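Local coordinates for protein uracil-dna glycosylase (Deinococcus radiodurans, PDB 4UQM) that belongs to the uracil-DNA glycosylase superfamily and is built around a four-stranded parallel beta-sheet with helices packed on both faces, at residues L78-D83 / A166-V171; E226-E229 / P235-W238; A143-R148 / H162-V167. The protein carries 1 engineered substitution. One frame throughout, in Å; residues are numbered along the deposited sequence. Where two conformers were deposited one is given.

Interaction 1: L78-D83 / A166-V171; sequences LILGQD and AVIKAV
In the alpha/beta core of this glycosylase fold, Leu78 on strand 77-81 packs against Ile168 and Val171 on helix 160-172. That helix lies in the beta-alpha-beta crossover from strand 138-142 to strand 179-183, and strand 77-81 runs between these two, so the crossover helix covers it. The two short segments run almost antiparallel, at 162°, with their axes 11.2 Å apart.

Leu78 has the largest share of the contact. Its CG is anti to the backbone N (chi1 -172°), sending its branched end towards the helix. Leu78 CD1 meets Val171 CG2 at 4.0 Å and touches Ile168 CD1, while its other methyl, CD2, lies 4.1 Å from Ile168 CD1. The Leu78 and Ile168 side chains cross nearly at a right angle. Further along the strand, Leu80 CD2 approaches Ile168 CD1 more loosely, at 4.4 Å. The Ile168 contacts hold for one of two deposited conformers and are less certain than that to Val171. Phe180 and Leu139 of the flanking strands also touch Leu78, and Trp27 of helix 25-35 touches Val171.

Past the strand the chain turns polar; the nearest atom of this contact is about 4 Å from the bound nucleic acid. Gln82 NE2 donates to Asp83 OD1 at 3.0 Å; the donor stands 48° out of the carboxylate plane, yet the acceptor lies close to the plane of the Gln82 amide.

Interaction 2: E226-E229 / P235-W238; sequences EALE and PVEW
Pro235, where the chain has turned back after helix 220-230, meets Glu229 and Leu228 near the end of that helix. The carboxylate oxygen Glu229 OE2 reaches the proline ring at CB (3.5 Å) and CG, and Glu229 CG passes by Pro235 CD. The glutamate side chain is extended beyond CG and crosses the proline at about a right angle, at the solvent-exposed side of the turn. On the inner side, Leu228 CD1 lies 4.3 Å from Pro235 CA.

Val236 comes next and is buried. A chi1 of 175° splits its two methyls between different neighbours: CG2 packs on Leu228 CD1 at 4.0 Å, whereas CG1 sits 3.6 Å above the plane of the Trp238 ring, over its centre. The backbone N of Val236 is bonded to Asn225 OD1, one turn before Leu228 and Glu229 on the helix, which ties the returning chain to it.

Trp238 then turns its indole beneath the valine methyl and makes edge-to-face contacts with Phe221 of helix 220-230 and with Trp133 of helix 131-134. The buried side of the turn lies against the sheet: Leu228 rests on Val77 and Val179 of the parallel strands 77-81 and 179-183, Val236 touches Val77 as well, and helix 220-230 thus covers the face opposite helix 160-172.

Interaction 3: A143-R148 / H162-V167; sequences AVLTVR and HFTDAV
Thr164 and Ala143 make the one hydrogen bond of this contact, joining helix 160-172 to the loop that leaves strand 138-142. Thr164 OG1 donates to the backbone oxygen Ala143 O at 2.7 Å. The hydroxyl comes at 129° to the C=O bond, tilted 20° from the carbonyl plane. A chi1 of 59° sets OG1 between the backbone N and the carbonyl carbon of its own residue, and from there it faces the loop. The methyl of the same side chain also meets this carbonyl, Thr164 CG2 lying 3.3 Å from Ala143 O. Lys190 NZ is a further partner of the hydroxyl, and a weak bond links it to Trp160 O one helical turn back. Lys190 also forms a salt bridge with Asp165 OD1, so one lysine serves two successive helix residues.

The apolar group centres on Leu145. Its CG lies 4.2 Å from Thr164 CG2, roughly at right angles to the direction from that methyl to Ala143 O; the leucine and threonine side chains run past each other in opposite directions. Leu145 then extends to Phe163, its CD1 meeting Phe163 CE2 at 4.1 Å, with the two side chains crossing nearly at right angles. Helix 25-35 lies against the phenylalanine through Leu31, and Tyr39 of helix 38-53 touches it too.

In chemical terms, a buried carbonyl past the end of a strand is satisfied by a helix side chain. Lys190, bonded to that same hydroxyl, would probably polarise it and strengthen its donation to Ala143 O, while the methyl of the threonine joins the hydrophobic layer beside it.

Interactions 1 and 3 are neighbours, their centres 8 Å apart. Both use helix 160-172, share Ala166 and Val167, and end on the same part of the chain. Their first segments also meet: Gly81 O lies 2.9 Å from Ala143 N and Gln82 O lies 3.1 Å from Val144 N, probable hydrogen bonds that carry the pairing of strands 77-81 and 138-142 into the loops beyond. Interaction 2 comes later in the chain, about 19 Å from interaction 1 and 26 Å from interaction 3 between centres. Interactions 1 and 2 together put a helix on each face of the sheet, while interaction 3 ties helix 160-172 to the loop after strand 138-142. Interaction 1 is nearest the bound nucleic acid.

Interaction 1: L78-D83 / A166-V171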
ATOM      1  N   LEU A  78       5.525  -4.812  -3.385  1.00 16.11           N
ATOM      2  CA  LEU A  78       4.965  -4.056  -2.297  1.00 15.78           C
ATOM      3  C   LEU A  78       4.956  -2.598  -2.721  1.00 16.31           C
ATOM      4  O   LEU A  78       5.981  -2.031  -2.929  1.00 16.62           O
ATOM      5  CB  LEU A  78       5.777  -4.271  -1.003  1.00 15.79           C
ATOM      6  CG  LEU A  78       5.183  -3.677   0.281  1.00 16.59           C
ATOM      7  CD1 LEU A  78       5.782  -4.338   1.496  1.00 17.95           C
ATOM      8  CD2 LEU A  78       5.396  -2.155   0.348  1.00 17.67           C
ATOM      9  N   ILE A  79       3.763  -2.048  -2.896  1.00 14.93           N
ATOM     10  CA  ILE A  79       3.552  -0.639  -3.196  1.00 15.06           C
ATOM     11  C   ILE A  79       3.324   0.079  -1.883  1.00 15.24           C
ATOM     12  O   ILE A  79       2.467  -0.321  -1.112  1.00 15.71           O
ATOM     13  CB  ILE A  79       2.396  -0.372  -4.196  1.00 16.36           C
ATOM     14  CG1 ILE A  79       2.838  -0.870  -5.563  1.00 16.07           C
ATOM     15  CG2 ILE A  79       1.939   1.077  -4.248  1.00 18.82           C
ATOM     16  CD1 ILE A  79       1.793  -0.788  -6.631  1.00 16.54           C
ATOM     17  N   LEU A  80       4.084   1.141  -1.616  1.00 15.52           N
ATOM     18  CA  LEU A  80       3.942   1.885  -0.381  1.00 15.35           C
ATOM     19  C   LEU A  80       3.714   3.362  -0.671  1.00 14.72           C
ATOM     20  O   LEU A  80       4.588   4.030  -1.223  1.00 16.35           O
ATOM     21  CB  LEU A  80       5.185   1.714   0.487  1.00 16.00           C
ATOM     22  CG  LEU A  80       5.096   2.211   1.932  1.00 15.97           C
ATOM     23  CD1 LEU A  80       4.049   1.465   2.705  1.00 15.63           C
ATOM     24  CD2 LEU A  80       6.388   2.199   2.662  1.00 16.82           C
ATOM     25  N   GLY A  81       2.489   3.813  -0.390  1.00 15.13           N
ATOM     26  CA  GLY A  81       2.161   5.239  -0.402  1.00 14.17           C
ATOM     27  C   GLY A  81       2.323   5.881   0.964  1.00 14.51           C
ATOM     28  O   GLY A  81       2.999   5.348   1.867  1.00 14.96           O
ATOM     29  N   GLN A  82       1.772   7.086   1.054  1.00 14.45           N
ATOM     30  CA  GLN A  82       1.899   7.894   2.247  1.00 14.13           C
ATOM     31  C   GLN A  82       0.884   7.547   3.337  1.00 14.67           C
ATOM     32  O   GLN A  82       1.250   7.141   4.461  1.00 15.79           O
ATOM     33  CB  GLN A  82       1.836   9.377   1.824  1.00 15.53           C
ATOM     34  CG  GLN A  82       1.871  10.352   3.005  1.00 15.47           C
ATOM     35  CD  GLN A  82       1.753  11.781   2.578  1.00 16.18           C
ATOM     36  OE1 GLN A  82       2.719  12.363   2.072  1.00 17.85           O
ATOM     37  NE2 GLN A  82       0.592  12.371   2.807  1.00 16.94           N
ATOM     38  N   ASP A  83      -0.377   7.768   3.016  1.00 14.33           N
ATOM     39  CA  ASP A  83      -1.467   7.552   3.957  1.00 13.91           C
ATOM     40  C   ASP A  83      -2.736   7.459   3.135  1.00 14.27           C
ATOM     41  O   ASP A  83      -2.732   7.702   1.914  1.00 14.31           O
ATOM     42  CB  ASP A  83      -1.515   8.652   5.069  1.00 15.42           C
ATOM     43  CG  ASP A  83      -1.947  10.021   4.594  1.00 15.35           C
ATOM     44  OD1 ASP A  83      -1.597  10.490   3.508  1.00 15.82           O
ATOM     45  OD2 ASP A  83      -2.716  10.681   5.362  1.00 16.63           O
ATOM     46  N   ALA A 166       7.400  -3.086  10.572  1.00 19.55           N
ATOM     47  CA  ALA A 166       7.329  -4.522  10.812  1.00 20.29           C
ATOM     48  C   ALA A 166       6.800  -5.274   9.595  1.00 20.09           C
ATOM     49  O   ALA A 166       7.294  -6.378   9.277  1.00 20.12           O
ATOM     50  CB  ALA A 166       6.503  -4.827  12.064  1.00 20.14           C
ATOM     51  N   VAL A 167       5.860  -4.682   8.876  1.00 18.34           N
ATOM     52  CA  VAL A 167       5.351  -5.304   7.646  1.00 18.81           C
ATOM     53  C   VAL A 167       6.458  -5.376   6.590  1.00 19.19           C
ATOM     54  O   VAL A 167       6.711  -6.434   6.016  1.00 19.10           O
ATOM     55  CB  VAL A 167       4.122  -4.570   7.112  1.00 17.96           C
ATOM     56  CG1 VAL A 167       3.700  -5.091   5.734  1.00 16.58           C
ATOM     57  CG2 VAL A 167       2.940  -4.637   8.088  1.00 18.83           C
ATOM     58  N   ILE A 168       7.152  -4.263   6.384  1.00 18.53           N
ATOM     59  CA  ILE A 168       8.315  -4.184   5.471  0.50 19.38           C
ATOM     60  C   ILE A 168       9.350  -5.222   5.855  1.00 18.50           C
ATOM     61  O   ILE A 168       9.852  -5.952   5.008  1.00 19.13           O
ATOM     62  CB  ILE A 168       8.984  -2.793   5.547  0.50 18.83           C
ATOM     63  CG1 ILE A 168       8.119  -1.715   4.872  0.50 18.54           C
ATOM     64  CG2 ILE A 168      10.414  -2.819   4.969  0.50 18.33           C
ATOM     65  CD1 ILE A 168       8.152  -1.762   3.360  0.50 19.32           C
ATOM     66  N   LYS A 169       9.696  -5.293   7.150  1.00 19.85           N
ATOM     67  CA  LYS A 169      10.671  -6.259   7.617  1.00 20.32           C
ATOM     68  C   LYS A 169      10.244  -7.706   7.349  1.00 21.24           C
ATOM     69  O   LYS A 169      11.089  -8.521   6.982  1.00 20.35           O
ATOM     70  CB  LYS A 169      10.994  -6.063   9.112  1.00 21.57           C
ATOM     71  CG  LYS A 169      11.851  -4.790   9.330  1.00 25.17           C
ATOM     72  CD  LYS A 169      12.131  -4.577  10.804  1.00 30.65           C
ATOM     73  CE  LYS A 169      12.412  -3.110  11.188  1.00 31.23           C
ATOM     74  NZ  LYS A 169      12.446  -2.854  12.659  1.00 36.56           N
ATOM     75  N   ALA A 170       8.950  -8.022   7.521  1.00 19.75           N
ATOM     76  CA  ALA A 170       8.491  -9.398   7.280  1.00 21.87           C
ATOM     77  C   ALA A 170       8.624  -9.783   5.799  1.00 20.68           C
ATOM     78  O   ALA A 170       9.021 -10.912   5.450  1.00 21.79           O
ATOM     79  CB  ALA A 170       7.060  -9.544   7.701  1.00 21.44           C
ATOM     80  N   VAL A 171       8.278  -8.845   4.918  1.00 19.35           N
ATOM     81  CA  VAL A 171       8.442  -9.061   3.477  1.00 19.27           C
ATOM     82  C   VAL A 171       9.926  -9.136   3.126  1.00 20.56           C
ATOM     83  O   VAL A 171      10.319 -10.003   2.352  1.00 21.09           O
ATOM     84  CB  VAL A 171       7.730  -7.950   2.692  1.00 19.09           C
ATOM     85  CG1 VAL A 171       7.928  -8.121   1.217  1.00 19.54           C
ATOM     86  CG2 VAL A 171       6.218  -7.976   3.006  1.00 19.10           C
TER

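Interaction 2: E226-E229 / P235-W238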
ATOM      1  N   GLU A 226      10.453  -6.142 -15.192  1.00 23.09           N
ATOM      2  CA  GLU A 226      11.761  -6.607 -15.628  1.00 23.93           C
ATOM      3  C   GLU A 226      12.516  -7.282 -14.465  1.00 23.73           C
ATOM      4  O   GLU A 226      13.089  -8.354 -14.633  1.00 24.57           O
ATOM      5  CB  GLU A 226      12.535  -5.442 -16.228  1.00 26.62           C
ATOM      6  CG  GLU A 226      13.950  -5.789 -16.691  1.00 30.69           C
ATOM      7  CD  GLU A 226      14.668  -4.630 -17.377  1.00 28.81           C
ATOM      8  OE1 GLU A 226      14.050  -3.524 -17.498  1.00 45.44           O
ATOM      9  OE2 GLU A 226      15.833  -4.823 -17.818  1.00 44.22           O
ATOM     10  N   ALA A 227      12.450  -6.676 -13.278  1.00 22.51           N
ATOM     11  CA  ALA A 227      13.073  -7.282 -12.106  1.00 23.41           C
ATOM     12  C   ALA A 227      12.457  -8.647 -11.758  1.00 23.16           C
ATOM     13  O   ALA A 227      13.165  -9.598 -11.389  1.00 23.74           O
ATOM     14  CB  ALA A 227      13.003  -6.339 -10.904  1.00 23.62           C
ATOM     15  N   LEU A 228      11.124  -8.729 -11.773  1.00 22.52           N
ATOM     16  CA  LEU A 228      10.469 -10.011 -11.483  1.00 23.49           C
ATOM     17  C   LEU A 228      10.915 -11.064 -12.478  1.00 25.70           C
ATOM     18  O   LEU A 228      11.279 -12.174 -12.100  1.00 27.15           O
ATOM     19  CB  LEU A 228       8.962  -9.873 -11.487  1.00 22.44           C
ATOM     20  CG  LEU A 228       8.393  -9.032 -10.330  1.00 22.03           C
ATOM     21  CD1 LEU A 228       6.938  -8.663 -10.552  1.00 22.33           C
ATOM     22  CD2 LEU A 228       8.609  -9.764  -9.011  1.00 22.20           C
ATOM     23  N   GLU A 229      10.910 -10.693 -13.760  1.00 25.04           N
ATOM     24  CA  GLU A 229      11.242 -11.660 -14.796  1.00 26.82           C
ATOM     25  C   GLU A 229      12.665 -12.148 -14.672  1.00 29.80           C
ATOM     26  O   GLU A 229      12.919 -13.356 -14.816  1.00 27.05           O
ATOM     27  CB  GLU A 229      11.019 -11.020 -16.146  1.00 25.89           C
ATOM     28  CG  GLU A 229       9.558 -10.910 -16.479  1.00 27.08           C
ATOM     29  CD  GLU A 229       9.270  -9.906 -17.595  1.00 29.71           C
ATOM     30  OE1 GLU A 229      10.210  -9.415 -18.206  1.00 34.45           O
ATOM     31  OE2 GLU A 229       8.114  -9.499 -17.795  1.00 33.16           O
ATOM     32  N   PRO A 235       5.701 -11.700 -14.219  1.00 24.27           N
ATOM     33  CA  PRO A 235       5.362 -10.273 -14.190  1.00 22.12           C
ATOM     34  C   PRO A 235       3.967 -10.061 -13.668  1.00 22.20           C
ATOM     35  O   PRO A 235       3.166 -10.972 -13.637  1.00 23.76           O
ATOM     36  CB  PRO A 235       5.425  -9.873 -15.641  1.00 22.87           C
ATOM     37  CG  PRO A 235       5.217 -11.124 -16.436  1.00 25.25           C
ATOM     38  CD  PRO A 235       5.693 -12.249 -15.591  1.00 26.06           C
ATOM     39  N   VAL A 236       3.725  -8.860 -13.232  1.00 20.28           N
ATOM     40  CA  VAL A 236       2.369  -8.437 -12.913  1.00 19.05           C
ATOM     41  C   VAL A 236       1.614  -8.093 -14.187  1.00 20.09           C
ATOM     42  O   VAL A 236       2.125  -7.460 -15.097  1.00 20.14           O
ATOM     43  CB  VAL A 236       2.395  -7.155 -12.020  1.00 18.75           C
ATOM     44  CG1 VAL A 236       0.983  -6.597 -11.768  1.00 18.34           C
ATOM     45  CG2 VAL A 236       3.085  -7.440 -10.688  1.00 20.98           C
ATOM     46  N   GLU A 237       0.355  -8.524 -14.247  1.00 19.15           N
ATOM     47  CA  GLU A 237      -0.542  -8.044 -15.265  1.00 18.11           C
ATOM     48  C   GLU A 237      -1.178  -6.748 -14.780  1.00 18.04           C
ATOM     49  O   GLU A 237      -2.077  -6.762 -13.926  1.00 17.88           O
ATOM     50  CB  GLU A 237      -1.625  -9.075 -15.511  1.00 18.29           C
ATOM     51  CG  GLU A 237      -2.710  -8.602 -16.459  1.00 18.99           C
ATOM     52  CD  GLU A 237      -2.159  -8.335 -17.816  1.00 20.55           C
ATOM     53  OE1 GLU A 237      -1.893  -9.302 -18.547  1.00 20.46           O
ATOM     54  OE2 GLU A 237      -1.888  -7.177 -18.135  1.00 21.40           O
ATOM     55  N   TRP A 238      -0.626  -5.621 -15.223  1.00 18.01           N
ATOM     56  CA  TRP A 238      -1.092  -4.340 -14.755  1.00 17.50           C
ATOM     57  C   TRP A 238      -2.464  -3.956 -15.324  1.00 17.41           C
ATOM     58  O   TRP A 238      -3.190  -3.161 -14.722  1.00 17.79           O
ATOM     59  CB  TRP A 238      -0.051  -3.230 -15.040  1.00 18.78           C
ATOM     60  CG  TRP A 238       1.257  -3.411 -14.302  1.00 17.86           C
ATOM     61  CD1 TRP A 238       2.463  -3.785 -14.838  1.00 18.48           C
ATOM     62  CD2 TRP A 238       1.486  -3.213 -12.897  1.00 17.50           C
ATOM     63  NE1 TRP A 238       3.419  -3.835 -13.846  1.00 19.24           N
ATOM     64  CE2 TRP A 238       2.848  -3.475 -12.649  1.00 18.71           C
ATOM     65  CE3 TRP A 238       0.672  -2.797 -11.844  1.00 16.67           C
ATOM     66  CZ2 TRP A 238       3.402  -3.395 -11.364  1.00 19.02           C
ATOM     67  CZ3 TRP A 238       1.235  -2.708 -10.576  1.00 17.75           C
ATOM     68  CH2 TRP A 238       2.579  -3.009 -10.349  1.00 18.64           C
TER

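Interaction 3: A143-R148 / H162-V167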
ATOM      1  N   ALA A 143       2.310   3.988   4.331  1.00 14.76           N
ATOM      2  CA  ALA A 143       3.130   4.075   5.497  1.00 15.28           C
ATOM      3  C   ALA A 143       2.338   4.250   6.789  1.00 15.54           C
ATOM      4  O   ALA A 143       2.787   3.777   7.873  1.00 15.99           O
ATOM      5  CB  ALA A 143       4.167   5.180   5.341  1.00 15.82           C
ATOM      6  N   VAL A 144       1.239   4.988   6.669  1.00 14.94           N
ATOM      7  CA  VAL A 144       0.317   5.278   7.758  1.00 14.78           C
ATOM      8  C   VAL A 144      -1.021   4.761   7.288  1.00 14.03           C
ATOM      9  O   VAL A 144      -1.390   4.975   6.117  1.00 13.37           O
ATOM     10  CB  VAL A 144       0.309   6.822   8.039  1.00 16.84           C
ATOM     11  CG1 VAL A 144      -0.911   7.309   8.790  1.00 19.39           C
ATOM     12  CG2 VAL A 144       1.630   7.217   8.697  1.00 17.01           C
ATOM     13  N   LEU A 145      -1.783   4.068   8.169  1.00 14.08           N
ATOM     14  CA  LEU A 145      -2.966   3.325   7.717  1.00 14.14           C
ATOM     15  C   LEU A 145      -4.309   3.921   8.055  1.00 14.31           C
ATOM     16  O   LEU A 145      -5.376   3.359   7.707  1.00 14.28           O
ATOM     17  CB  LEU A 145      -2.873   1.878   8.214  1.00 14.51           C
ATOM     18  CG  LEU A 145      -1.686   1.068   7.638  1.00 14.69           C
ATOM     19  CD1 LEU A 145      -1.825  -0.350   8.139  1.00 16.47           C
ATOM     20  CD2 LEU A 145      -1.703   1.004   6.107  1.00 17.03           C
ATOM     21  N   THR A 146      -4.287   5.119   8.668  1.00 13.74           N
ATOM     22  CA  THR A 146      -5.533   5.884   8.881  1.00 14.34           C
ATOM     23  C   THR A 146      -5.236   7.373   8.664  1.00 14.07           C
ATOM     24  O   THR A 146      -4.061   7.792   8.625  1.00 14.24           O
ATOM     25  CB  THR A 146      -6.055   5.691  10.325  1.00 15.00           C
ATOM     26  OG1 THR A 146      -5.041   6.011  11.281  1.00 14.74           O
ATOM     27  CG2 THR A 146      -6.574   4.269  10.566  1.00 15.61           C
ATOM     28  N   VAL A 147      -6.287   8.161   8.518  1.00 14.22           N
ATOM     29  CA  VAL A 147      -6.175   9.605   8.329  1.00 14.66           C
ATOM     30  C   VAL A 147      -7.450  10.278   8.780  1.00 15.68           C
ATOM     31  O   VAL A 147      -8.535   9.715   8.700  1.00 15.77           O
ATOM     32  CB  VAL A 147      -5.895   9.912   6.849  1.00 14.65           C
ATOM     33  CG1 VAL A 147      -7.044   9.482   5.937  1.00 15.39           C
ATOM     34  CG2 VAL A 147      -5.552  11.379   6.638  1.00 15.65           C
ATOM     35  N   ARG A 148      -7.321  11.465   9.336  1.00 15.88           N
ATOM     36  CA  ARG A 148      -8.491  12.299   9.646  1.00 16.82           C
ATOM     37  C   ARG A 148      -9.031  12.933   8.366  1.00 17.07           C
ATOM     38  O   ARG A 148      -8.253  13.375   7.483  1.00 18.54           O
ATOM     39  CB  ARG A 148      -8.079  13.381  10.657  1.00 19.10           C
ATOM     40  CG  ARG A 148      -9.193  14.079  11.373  1.00 22.36           C
ATOM     41  CD  ARG A 148      -8.600  15.129  12.303  1.00 21.51           C
ATOM     42  NE  ARG A 148      -7.565  14.692  13.284  1.00 22.48           N
ATOM     43  CZ  ARG A 148      -6.762  15.496  13.963  1.00 24.64           C
ATOM     44  NH1 ARG A 148      -6.822  16.808  13.835  1.00 31.72           N
ATOM     45  NH2 ARG A 148      -5.897  15.020  14.800  1.00 27.89           N
ATOM     46  N   HIS A 162       5.906   2.332  13.073  1.00 19.37           N
ATOM     47  CA  HIS A 162       6.540   1.142  13.644  1.00 20.02           C
ATOM     48  C   HIS A 162       5.868  -0.117  13.093  1.00 20.27           C
ATOM     49  O   HIS A 162       6.515  -1.108  12.819  1.00 20.64           O
ATOM     50  CB  HIS A 162       6.394   1.160  15.158  1.00 22.88           C
ATOM     51  CG  HIS A 162       7.144   2.249  15.827  1.00 27.12           C
ATOM     52  ND1 HIS A 162       8.499   2.417  15.656  1.00 29.18           N
ATOM     53  CD2 HIS A 162       6.751   3.183  16.720  1.00 28.37           C
ATOM     54  CE1 HIS A 162       8.905   3.438  16.402  1.00 31.07           C
ATOM     55  NE2 HIS A 162       7.854   3.938  17.034  1.00 31.77           N
ATOM     56  N   PHE A 163       4.553  -0.083  12.988  1.00 18.60           N
ATOM     57  CA  PHE A 163       3.815  -1.242  12.471  1.00 18.42           C
ATOM     58  C   PHE A 163       4.137  -1.483  10.990  1.00 17.63           C
ATOM     59  O   PHE A 163       4.405  -2.631  10.590  1.00 18.47           O
ATOM     60  CB  PHE A 163       2.328  -1.030  12.641  1.00 18.19           C
ATOM     61  CG  PHE A 163       1.506  -2.177  12.102  1.00 17.97           C
ATOM     62  CD1 PHE A 163       1.410  -3.357  12.824  1.00 20.13           C
ATOM     63  CD2 PHE A 163       0.929  -2.102  10.833  1.00 17.98           C
ATOM     64  CE1 PHE A 163       0.721  -4.442  12.289  1.00 19.75           C
ATOM     65  CE2 PHE A 163       0.225  -3.167  10.308  1.00 17.07           C
ATOM     66  CZ  PHE A 163       0.087  -4.336  11.045  1.00 18.84           C
ATOM     67  N   THR A 164       4.138  -0.435  10.178  1.00 17.36           N
ATOM     68  CA  THR A 164       4.464  -0.659   8.776  1.00 16.95           C
ATOM     69  C   THR A 164       5.957  -0.951   8.573  1.00 18.03           C
ATOM     70  O   THR A 164       6.304  -1.662   7.631  1.00 18.25           O
ATOM     71  CB  THR A 164       3.944   0.447   7.846  1.00 15.84           C
ATOM     72  OG1 THR A 164       4.497   1.683   8.243  1.00 16.80           O
ATOM     73  CG2 THR A 164       2.448   0.484   7.878  1.00 16.14           C
ATOM     74  N   ASP A 165       6.840  -0.508   9.468  1.00 18.20           N
ATOM     75  CA  ASP A 165       8.237  -1.060   9.480  1.00 19.54           C
ATOM     76  C   ASP A 165       8.217  -2.582   9.636  1.00 19.56           C
ATOM     77  O   ASP A 165       8.947  -3.294   8.960  1.00 19.13           O
ATOM     78  CB  ASP A 165       9.077  -0.494  10.651  1.00 21.12           C
ATOM     79  CG  ASP A 165       9.571   0.957  10.439  1.00 21.63           C
ATOM     80  OD1 ASP A 165       9.452   1.490   9.318  1.00 21.58           O
ATOM     81  OD2 ASP A 165      10.110   1.482  11.449  1.00 24.55           O
ATOM     82  N   ALA A 166       7.400  -3.086  10.572  1.00 19.55           N
ATOM     83  CA  ALA A 166       7.329  -4.522  10.812  1.00 20.29           C
ATOM     84  C   ALA A 166       6.800  -5.274   9.595  1.00 20.09           C
ATOM     85  O   ALA A 166       7.294  -6.378   9.277  1.00 20.12           O
ATOM     86  CB  ALA A 166       6.503  -4.827  12.064  1.00 20.14           C
ATOM     87  N   VAL A 167       5.860  -4.682   8.876  1.00 18.34           N
ATOM     88  CA  VAL A 167       5.351  -5.304   7.646  1.00 18.81           C
ATOM     89  C   VAL A 167       6.458  -5.376   6.590  1.00 19.19           C
ATOM     90  O   VAL A 167       6.711  -6.434   6.016  1.00 19.10           O
ATOM     91  CB  VAL A 167       4.122  -4.570   7.112  1.00 17.96           C
ATOM     92  CG1 VAL A 167       3.700  -5.091   5.734  1.00 16.58           C
ATOM     93  CG2 VAL A 167       2.940  -4.637   8.088  1.00 18.83           C
TER